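Local coordinates for N-acetylneuraminic acid outer membrane channel protein NanC (Escherichia coli, PDB 2WJR) that forms a weakly anion-selective, high-conductance channel through the outer membrane that lets N-acetylneuraminic acid enter the bacterium, at residues E57-I62 with T69-M74; A159-W164 with R198-E203. The protein carries 1 engineered substitution. One frame throughout, in Å; residues are numbered along the deposited sequence.

From the N terminus, three strands of the twelve-stranded transmembrane barrel precede contact 1. There strand 53-63 runs to the periplasmic side, turns through residues 63-67 and returns as strand 68-79, so contact 1 closes the short loop of a hairpin between sequence neighbours. Four more barrel strands pass before contact 2 opens. It closes a longer excursion, through strands 164-174 and 180-188, and ties the extracellular loop 150-166 to the loop 189-204, near the start of strand 198-212, which pairs with strand 2-9. The contacts follow in series, neither nested nor crossed. The centres of contact 1 and contact 2 are about 31 Å apart, on opposite sides of the chain's centre.

Contact 1: residues E57-I62 with T69-M74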
ATOM      1  N   GLU A  57      -2.885  10.061   3.512  1.00 20.92           N
ATOM      2  CA  GLU A  57      -1.853   9.618   4.432  1.00 20.84           C
ATOM      3  C   GLU A  57      -1.051  10.815   4.926  1.00 21.64           C
ATOM      4  O   GLU A  57      -0.727  11.708   4.129  1.00 22.14           O
ATOM      5  CB  GLU A  57      -0.932   8.621   3.748  1.00 20.67           C
ATOM      6  CG  GLU A  57       0.035   7.956   4.685  1.00 22.00           C
ATOM      7  CD  GLU A  57       0.720   6.766   4.090  1.00 23.88           C
ATOM      8  OE1 GLU A  57       0.362   6.361   2.950  1.00 26.37           O
ATOM      9  OE2 GLU A  57       1.622   6.221   4.765  1.00 23.59           O
ATOM     10  N   VAL A  58      -0.787  10.837   6.233  1.00 21.67           N
ATOM     11  CA  VAL A  58       0.046  11.870   6.851  0.50 21.70           C
ATOM     12  C   VAL A  58       0.965  11.244   7.894  1.00 21.50           C
ATOM     13  O   VAL A  58       0.542  10.420   8.710  1.00 21.36           O
ATOM     14  CB  VAL A  58      -0.791  12.993   7.504  0.50 21.54           C
ATOM     15  CG1 VAL A  58      -1.653  13.693   6.457  0.50 22.68           C
ATOM     16  CG2 VAL A  58      -1.639  12.457   8.666  0.50 22.58           C
ATOM     17  N   ASN A  59       2.239  11.624   7.862  1.00 20.85           N
ATOM     18  CA  ASN A  59       3.156  11.207   8.898  1.00 20.31           C
ATOM     19  C   ASN A  59       4.143  12.329   9.175  1.00 20.72           C
ATOM     20  O   ASN A  59       4.197  13.317   8.426  1.00 20.17           O
ATOM     21  CB  ASN A  59       3.839   9.859   8.592  1.00 20.50           C
ATOM     22  CG  ASN A  59       4.795   9.898   7.423  1.00 20.79           C
ATOM     23  OD1 ASN A  59       5.721  10.711   7.374  1.00 19.97           O
ATOM     24  ND2 ASN A  59       4.637   8.956   6.514  1.00 18.08           N
ATOM     25  N   TYR A  60       4.886  12.172  10.259  1.00 20.81           N
ATOM     26  CA  TYR A  60       5.904  13.149  10.647  1.00 21.74           C
ATOM     27  C   TYR A  60       7.231  12.424  10.833  1.00 21.69           C
ATOM     28  O   TYR A  60       7.307  11.461  11.594  1.00 22.32           O
ATOM     29  CB  TYR A  60       5.475  13.856  11.936  1.00 21.93           C
ATOM     30  CG  TYR A  60       6.531  14.799  12.417  1.00 24.46           C
ATOM     31  CD1 TYR A  60       6.664  16.059  11.838  1.00 25.81           C
ATOM     32  CD2 TYR A  60       7.447  14.410  13.403  1.00 24.93           C
ATOM     33  CE1 TYR A  60       7.658  16.924  12.248  1.00 27.29           C
ATOM     34  CE2 TYR A  60       8.465  15.268  13.803  1.00 26.96           C
ATOM     35  CZ  TYR A  60       8.559  16.528  13.229  1.00 28.16           C
ATOM     36  OH  TYR A  60       9.554  17.405  13.646  1.00 28.80           O
ATOM     37  N   ALA A  61       8.272  12.882  10.142  1.00 21.73           N
ATOM     38  CA  ALA A  61       9.573  12.229  10.178  1.00 21.93           C
ATOM     39  C   ALA A  61      10.412  12.749  11.342  1.00 23.33           C
ATOM     40  O   ALA A  61      10.827  13.921  11.339  1.00 23.05           O
ATOM     41  CB  ALA A  61      10.303  12.442   8.857  1.00 22.83           C
ATOM     42  N   ILE A  62      10.618  11.892  12.341  1.00 23.03           N
ATOM     43  CA  ILE A  62      11.506  12.148  13.477  1.00 23.91           C
ATOM     44  C   ILE A  62      12.912  11.637  13.134  1.00 24.75           C
ATOM     45  O   ILE A  62      13.126  10.434  12.957  1.00 23.34           O
ATOM     46  CB  ILE A  62      11.022  11.455  14.763  1.00 24.19           C
ATOM     47  CG1 ILE A  62       9.580  11.828  15.064  1.00 24.09           C
ATOM     48  CG2 ILE A  62      11.951  11.780  15.974  1.00 24.67           C
ATOM     49  CD1 ILE A  62       8.934  10.920  16.125  1.00 25.05           C
ATOM     50  N   THR A  69      15.034   7.104  10.868  1.00 20.23           N
ATOM     51  CA  THR A  69      13.845   7.955  10.992  1.00 19.72           C
ATOM     52  C   THR A  69      12.661   7.128  11.537  1.00 19.83           C
ATOM     53  O   THR A  69      12.464   5.990  11.126  1.00 18.82           O
ATOM     54  CB  THR A  69      13.440   8.541   9.618  1.00 20.30           C
ATOM     55  OG1 THR A  69      14.544   9.262   9.051  1.00 23.15           O
ATOM     56  CG2 THR A  69      12.234   9.541   9.734  1.00 21.30           C
ATOM     57  N   VAL A  70      11.904   7.710  12.455  1.00 19.20           N
ATOM     58  CA  VAL A  70      10.665   7.116  12.965  1.00 19.53           C
ATOM     59  C   VAL A  70       9.542   8.028  12.492  1.00 19.94           C
ATOM     60  O   VAL A  70       9.596   9.267  12.714  1.00 20.37           O
ATOM     61  CB  VAL A  70      10.646   7.013  14.521  1.00 19.77           C
ATOM     62  CG1 VAL A  70       9.296   6.440  15.054  1.00 21.25           C
ATOM     63  CG2 VAL A  70      11.785   6.136  15.001  1.00 21.68           C
ATOM     64  N   ARG A  71       8.530   7.428  11.862  1.00 19.73           N
ATOM     65  CA  ARG A  71       7.372   8.161  11.342  1.00 19.82           C
ATOM     66  C   ARG A  71       6.045   7.689  11.956  1.00 20.88           C
ATOM     67  O   ARG A  71       5.426   6.735  11.451  1.00 20.07           O
ATOM     68  CB  ARG A  71       7.282   8.018   9.827  1.00 20.38           C
ATOM     69  CG  ARG A  71       8.357   8.744   9.054  1.00 21.52           C
ATOM     70  CD  ARG A  71       8.309   8.372   7.581  1.00 23.80           C
ATOM     71  NE  ARG A  71       9.399   8.961   6.817  1.00 23.70           N
ATOM     72  CZ  ARG A  71       9.376  10.151   6.214  1.00 24.81           C
ATOM     73  NH1 ARG A  71      10.447  10.539   5.526  1.00 26.12           N
ATOM     74  NH2 ARG A  71       8.307  10.951   6.273  1.00 24.18           N
ATOM     75  N   PRO A  72       5.584   8.374  13.012  1.00 21.00           N
ATOM     76  CA  PRO A  72       4.197   8.221  13.429  1.00 21.29           C
ATOM     77  C   PRO A  72       3.316   8.812  12.357  1.00 20.66           C
ATOM     78  O   PRO A  72       3.663   9.827  11.750  1.00 19.59           O
ATOM     79  CB  PRO A  72       4.128   9.016  14.730  1.00 21.95           C
ATOM     80  CG  PRO A  72       5.224   9.988  14.629  1.00 22.21           C
ATOM     81  CD  PRO A  72       6.309   9.297  13.898  1.00 21.62           C
ATOM     82  N   GLY A  73       2.213   8.136  12.061  1.00 19.84           N
ATOM     83  CA  GLY A  73       1.395   8.537  10.944  1.00 19.77           C
ATOM     84  C   GLY A  73       0.002   7.963  11.021  1.00 19.92           C
ATOM     85  O   GLY A  73      -0.334   7.224  11.955  1.00 18.80           O
ATOM     86  N   MET A  74      -0.809   8.354  10.055  1.00 20.12           N
ATOM     87  CA  MET A  74      -2.104   7.737   9.853  1.00 20.86           C
ATOM     88  C   MET A  74      -2.502   7.720   8.398  1.00 21.27           C
ATOM     89  O   MET A  74      -2.298   8.694   7.664  1.00 21.17           O
ATOM     90  CB  MET A  74      -3.188   8.448  10.651  1.00 21.81           C
ATOM     91  CG  MET A  74      -4.534   7.683  10.558  1.00 24.60           C
ATOM     92  SD  MET A  74      -5.655   8.208  11.813  1.00 29.94           S
ATOM     93  CE  MET A  74      -5.987   9.880  11.262  1.00 30.24           C
TER
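The Arg71 guanidinium carries Ala61 CB over one face, set 3.5 Å above the plane and toward the rim, while Asn59 OD1 meets its edge. That edge contact is a hydrogen bond of 2.8 Å from Arg71 NH2 to Asn59 OD1, with the oxygen almost exactly in the guanidinium plane and the N-H...O angle 157°. The amide is turned 68° against the guanidinium. Tyr88 OH accepts from Asn59 ND2, so the amide is held at both ends and its flip is disfavoured. An alanine in place of Arg71 would probably leave Asn59 OD1 without this donor and open a gap over the methyl of Ala61.

Backbone evidence identifies an antiparallel hairpin of a porin barrel. Val58 and Met74 form a hydrogen-bonded pair, as do Ile62 and Val70, with Ile62 N 2.8 Å from Val70 O. Between them Tyr60 N bonds to Pro72 O at 3.0 Å, but proline has no N-H to return the bond; Pro72 CD instead lies 3.3 Å from Tyr60 O, which also receives a CA-H...O contact from Arg71. At the non-hydrogen-bonded pair the chains close to 3.8 Å between Asn59 CA and Gly73 CA, and a CB on Gly73 would clash with Asn59 CB and Val58 O.

Ile62 and Pro72 cross at about a right angle, Ile62 CD1 touching Pro72 CD at 3.8 Å. The chemistry thus separates by face: Val58, Ile62, Val70 and Met74 form an apolar surface consistent with lipid, whereas Asn59 and Arg71 share the other face, where Glu57 makes a weak, long ion pair with Arg104, consistent with a charged pore wall in an anion-selective channel.

Contact 2: residues A159-W164 with R198-E203; sequences ANHKKW and RDNLSE
Ala159 and Asn200 bring the two backbones together through one weak hydrogen bond, Asn200 N to Ala159 O at 2.8 Å, bent to 119° at the hydrogen, and the closest CA atoms are those of Asn160 and Asn200, 4.5 Å apart. Two local motifs shape the meeting of these extracellular loops: a G1 beta bulge, in which Asn200 and Leu201 both face Gly193, and an Asx turn, in which Asn160 OD1 accepts from Lys162 N. Asn200 adopts the left-handed backbone conformation expected at the first position of such a bulge.

The main side-chain link is a His-carboxylate hydrogen bond. His161 CG is anti to its carbonyl carbon (chi1 -67°), and the end of the side chain approaches segment 198-203, where NE2 donates to Asp199 OD2 over 2.7 Å. The oxygen lies close to the ring plane at its edge and is met on its syn side, with the donor 32° out of the carboxylate plane; ring and carboxylate are nearly perpendicular. Asp199 OD1 has a second partner, Arg157, in a salt bridge, so the carboxylate joins the histidine to an arginine of the same loop. The negative charge would favour a protonated ring, an effect the arginine would probably weaken.

Asn200 ND2 comes obliquely to the imidazole, 3.5 Å from His161 CD2, while Asn200 OD1 accepts from Arg191 NE. Beside the polar pair, the methyl of Ala159 packs on Asp199 CB at 3.9 Å, and Val194 touches both residues. The other end of the Asn160 amide reaches past the Asx turn: Asn160 ND2 donates to Trp164 O at 3.0 Å, in the carbonyl plane and on a lone pair.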
ATOM      1  N   ALA A 159     -10.644 -13.031   1.359  1.00 23.02           N
ATOM      2  CA  ALA A 159     -11.174 -13.786   0.233  1.00 23.24           C
ATOM      3  C   ALA A 159     -10.382 -15.077  -0.011  1.00 24.00           C
ATOM      4  O   ALA A 159     -10.736 -15.875  -0.889  1.00 24.52           O
ATOM      5  CB  ALA A 159     -11.190 -12.900  -1.000  1.00 22.92           C
ATOM      6  N   ASN A 160      -9.308 -15.281   0.763  1.00 23.58           N
ATOM      7  CA  ASN A 160      -8.542 -16.521   0.697  1.00 23.66           C
ATOM      8  C   ASN A 160      -9.023 -17.529   1.754  1.00 24.11           C
ATOM      9  O   ASN A 160      -8.364 -18.519   1.999  1.00 23.94           O
ATOM     10  CB  ASN A 160      -7.048 -16.232   0.888  1.00 23.95           C
ATOM     11  CG  ASN A 160      -6.735 -15.684   2.266  1.00 22.36           C
ATOM     12  OD1 ASN A 160      -7.634 -15.339   3.044  1.00 23.62           O
ATOM     13  ND2 ASN A 160      -5.442 -15.589   2.581  1.00 23.45           N
ATOM     14  N   HIS A 161     -10.144 -17.228   2.405  1.00 24.60           N
ATOM     15  CA  HIS A 161     -10.751 -18.089   3.451  1.00 25.41           C
ATOM     16  C   HIS A 161      -9.925 -18.253   4.704  1.00 25.27           C
ATOM     17  O   HIS A 161     -10.122 -19.198   5.459  1.00 24.77           O
ATOM     18  CB  HIS A 161     -11.192 -19.446   2.860  1.00 26.04           C
ATOM     19  CG  HIS A 161     -12.330 -19.304   1.901  1.00 28.14           C
ATOM     20  ND1 HIS A 161     -13.623 -19.670   2.218  1.00 30.77           N
ATOM     21  CD2 HIS A 161     -12.384 -18.766   0.658  1.00 30.46           C
ATOM     22  CE1 HIS A 161     -14.417 -19.393   1.198  1.00 31.57           C
ATOM     23  NE2 HIS A 161     -13.692 -18.840   0.240  1.00 31.01           N
ATOM     24  N   LYS A 162      -9.044 -17.281   4.958  1.00 24.33           N
ATOM     25  CA  LYS A 162      -8.272 -17.227   6.178  1.00 24.19           C
ATOM     26  C   LYS A 162      -8.504 -15.874   6.864  1.00 23.23           C
ATOM     27  O   LYS A 162      -9.031 -14.931   6.261  1.00 22.56           O
ATOM     28  CB  LYS A 162      -6.771 -17.411   5.903  1.00 24.96           C
ATOM     29  CG  LYS A 162      -6.409 -18.573   5.004  1.00 26.81           C
ATOM     30  CD  LYS A 162      -4.888 -18.728   4.865  1.00 29.18           C
ATOM     31  CE  LYS A 162      -4.515 -19.388   3.543  1.00 30.85           C
ATOM     32  NZ  LYS A 162      -3.048 -19.350   3.274  1.00 32.17           N
ATOM     33  N   LYS A 163      -8.120 -15.814   8.130  1.00 21.60           N
ATOM     34  CA  LYS A 163      -8.138 -14.598   8.922  1.00 22.20           C
ATOM     35  C   LYS A 163      -6.850 -13.788   8.745  1.00 21.18           C
ATOM     36  O   LYS A 163      -6.577 -12.880   9.515  1.00 21.45           O
ATOM     37  CB  LYS A 163      -8.326 -14.945  10.393  1.00 22.66           C
ATOM     38  CG  LYS A 163      -9.660 -15.649  10.676  1.00 25.00           C
ATOM     39  CD  LYS A 163      -9.965 -15.659  12.170  1.00 28.30           C
ATOM     40  CE  LYS A 163     -10.591 -14.367  12.626  1.00 31.43           C
ATOM     41  NZ  LYS A 163     -10.710 -14.228  14.109  1.00 33.07           N
ATOM     42  N   TRP A 164      -6.058 -14.155   7.753  1.00 21.10           N
ATOM     43  CA  TRP A 164      -4.809 -13.433   7.448  1.00 20.89           C
ATOM     44  C   TRP A 164      -4.486 -13.613   6.004  1.00 20.75           C
ATOM     45  O   TRP A 164      -4.980 -14.537   5.355  1.00 20.52           O
ATOM     46  CB  TRP A 164      -3.653 -13.919   8.303  1.00 20.77           C
ATOM     47  CG  TRP A 164      -3.260 -15.354   8.069  1.00 23.67           C
ATOM     48  CD1 TRP A 164      -3.845 -16.459   8.614  1.00 26.12           C
ATOM     49  CD2 TRP A 164      -2.182 -15.833   7.250  1.00 26.37           C
ATOM     50  NE1 TRP A 164      -3.217 -17.595   8.169  1.00 28.36           N
ATOM     51  CE2 TRP A 164      -2.188 -17.242   7.337  1.00 27.70           C
ATOM     52  CE3 TRP A 164      -1.213 -15.210   6.448  1.00 29.30           C
ATOM     53  CZ2 TRP A 164      -1.263 -18.038   6.662  1.00 28.17           C
ATOM     54  CZ3 TRP A 164      -0.302 -15.995   5.762  1.00 30.00           C
ATOM     55  CH2 TRP A 164      -0.330 -17.404   5.874  1.00 30.67           C
ATOM     56  N   ARG A 198     -17.336 -15.492  -6.741  1.00 38.94           N
ATOM     57  CA  ARG A 198     -16.435 -16.617  -6.481  1.00 37.75           C
ATOM     58  C   ARG A 198     -15.089 -16.064  -5.993  1.00 36.48           C
ATOM     59  O   ARG A 198     -14.440 -15.308  -6.702  1.00 36.56           O
ATOM     60  CB  ARG A 198     -16.239 -17.425  -7.757  1.00 37.93           C
ATOM     61  CG  ARG A 198     -15.389 -18.713  -7.621  1.00 38.67           C
ATOM     62  CD  ARG A 198     -14.258 -18.686  -8.629  1.00 39.86           C
ATOM     63  NE  ARG A 198     -13.642 -19.970  -8.965  1.00 39.42           N
ATOM     64  CZ  ARG A 198     -12.824 -20.662  -8.178  1.00 40.15           C
ATOM     65  NH1 ARG A 198     -12.542 -20.254  -6.936  1.00 42.32           N
ATOM     66  NH2 ARG A 198     -12.301 -21.795  -8.621  1.00 37.43           N
ATOM     67  N   ASP A 199     -14.665 -16.460  -4.802  1.00 35.13           N
ATOM     68  CA  ASP A 199     -13.415 -15.925  -4.233  1.00 33.86           C
ATOM     69  C   ASP A 199     -12.316 -16.977  -4.217  1.00 33.01           C
ATOM     70  O   ASP A 199     -12.420 -17.983  -4.917  1.00 32.61           O
ATOM     71  CB  ASP A 199     -13.665 -15.286  -2.866  1.00 33.19           C
ATOM     72  CG  ASP A 199     -14.157 -16.263  -1.819  1.00 33.04           C
ATOM     73  OD1 ASP A 199     -14.461 -15.785  -0.719  1.00 33.05           O
ATOM     74  OD2 ASP A 199     -14.248 -17.486  -2.061  1.00 30.56           O
ATOM     75  N   ASN A 200     -11.241 -16.735  -3.461  1.00 32.32           N
ATOM     76  CA  ASN A 200     -10.150 -17.719  -3.318  1.00 31.47           C
ATOM     77  C   ASN A 200      -9.410 -17.958  -4.633  1.00 31.31           C
ATOM     78  O   ASN A 200      -8.907 -19.059  -4.900  1.00 32.34           O
ATOM     79  CB  ASN A 200     -10.700 -19.041  -2.747  1.00 31.71           C
ATOM     80  CG  ASN A 200      -9.683 -19.792  -1.873  1.00 31.22           C
ATOM     81  OD1 ASN A 200      -8.491 -19.510  -1.889  1.00 30.77           O
ATOM     82  ND2 ASN A 200     -10.172 -20.766  -1.118  1.00 30.90           N
ATOM     83  N   LEU A 201      -9.340 -16.922  -5.462  1.00 29.57           N
ATOM     84  CA  LEU A 201      -8.613 -16.987  -6.700  1.00 28.72           C
ATOM     85  C   LEU A 201      -7.229 -16.360  -6.524  1.00 28.40           C
ATOM     86  O   LEU A 201      -7.088 -15.341  -5.853  1.00 26.98           O
ATOM     87  CB  LEU A 201      -9.359 -16.220  -7.777  1.00 28.47           C
ATOM     88  CG  LEU A 201     -10.720 -16.791  -8.151  1.00 28.86           C
ATOM     89  CD1 LEU A 201     -11.545 -15.748  -8.886  1.00 27.88           C
ATOM     90  CD2 LEU A 201     -10.493 -18.070  -8.976  1.00 29.07           C
ATOM     91  N   SER A 202      -6.239 -16.960  -7.168  1.00 27.87           N
ATOM     92  CA  SER A 202      -4.881 -16.413  -7.220  1.00 27.90           C
ATOM     93  C   SER A 202      -4.917 -14.993  -7.812  1.00 27.72           C
ATOM     94  O   SER A 202      -5.475 -14.774  -8.893  1.00 27.06           O
ATOM     95  CB  SER A 202      -4.000 -17.330  -8.063  1.00 27.96           C
ATOM     96  OG  SER A 202      -2.631 -17.029  -7.881  1.00 29.57           O
ATOM     97  N   GLU A 203      -4.316 -14.033  -7.109  1.00 26.40           N
ATOM     98  CA  GLU A 203      -4.406 -12.641  -7.523  1.00 26.10           C
ATOM     99  C   GLU A 203      -3.026 -12.112  -7.868  1.00 26.32           C
ATOM    100  O   GLU A 203      -2.334 -11.520  -7.020  1.00 25.97           O
ATOM    101  CB  GLU A 203      -5.072 -11.804  -6.418  1.00 25.69           C
ATOM    102  CG  GLU A 203      -5.408 -10.353  -6.801  1.00 25.61           C
ATOM    103  CD  GLU A 203      -6.671 -10.242  -7.631  1.00 25.02           C
ATOM    104  OE1 GLU A 203      -7.459  -9.313  -7.390  1.00 26.98           O
ATOM    105  OE2 GLU A 203      -6.877 -11.080  -8.522  1.00 24.67           O
TER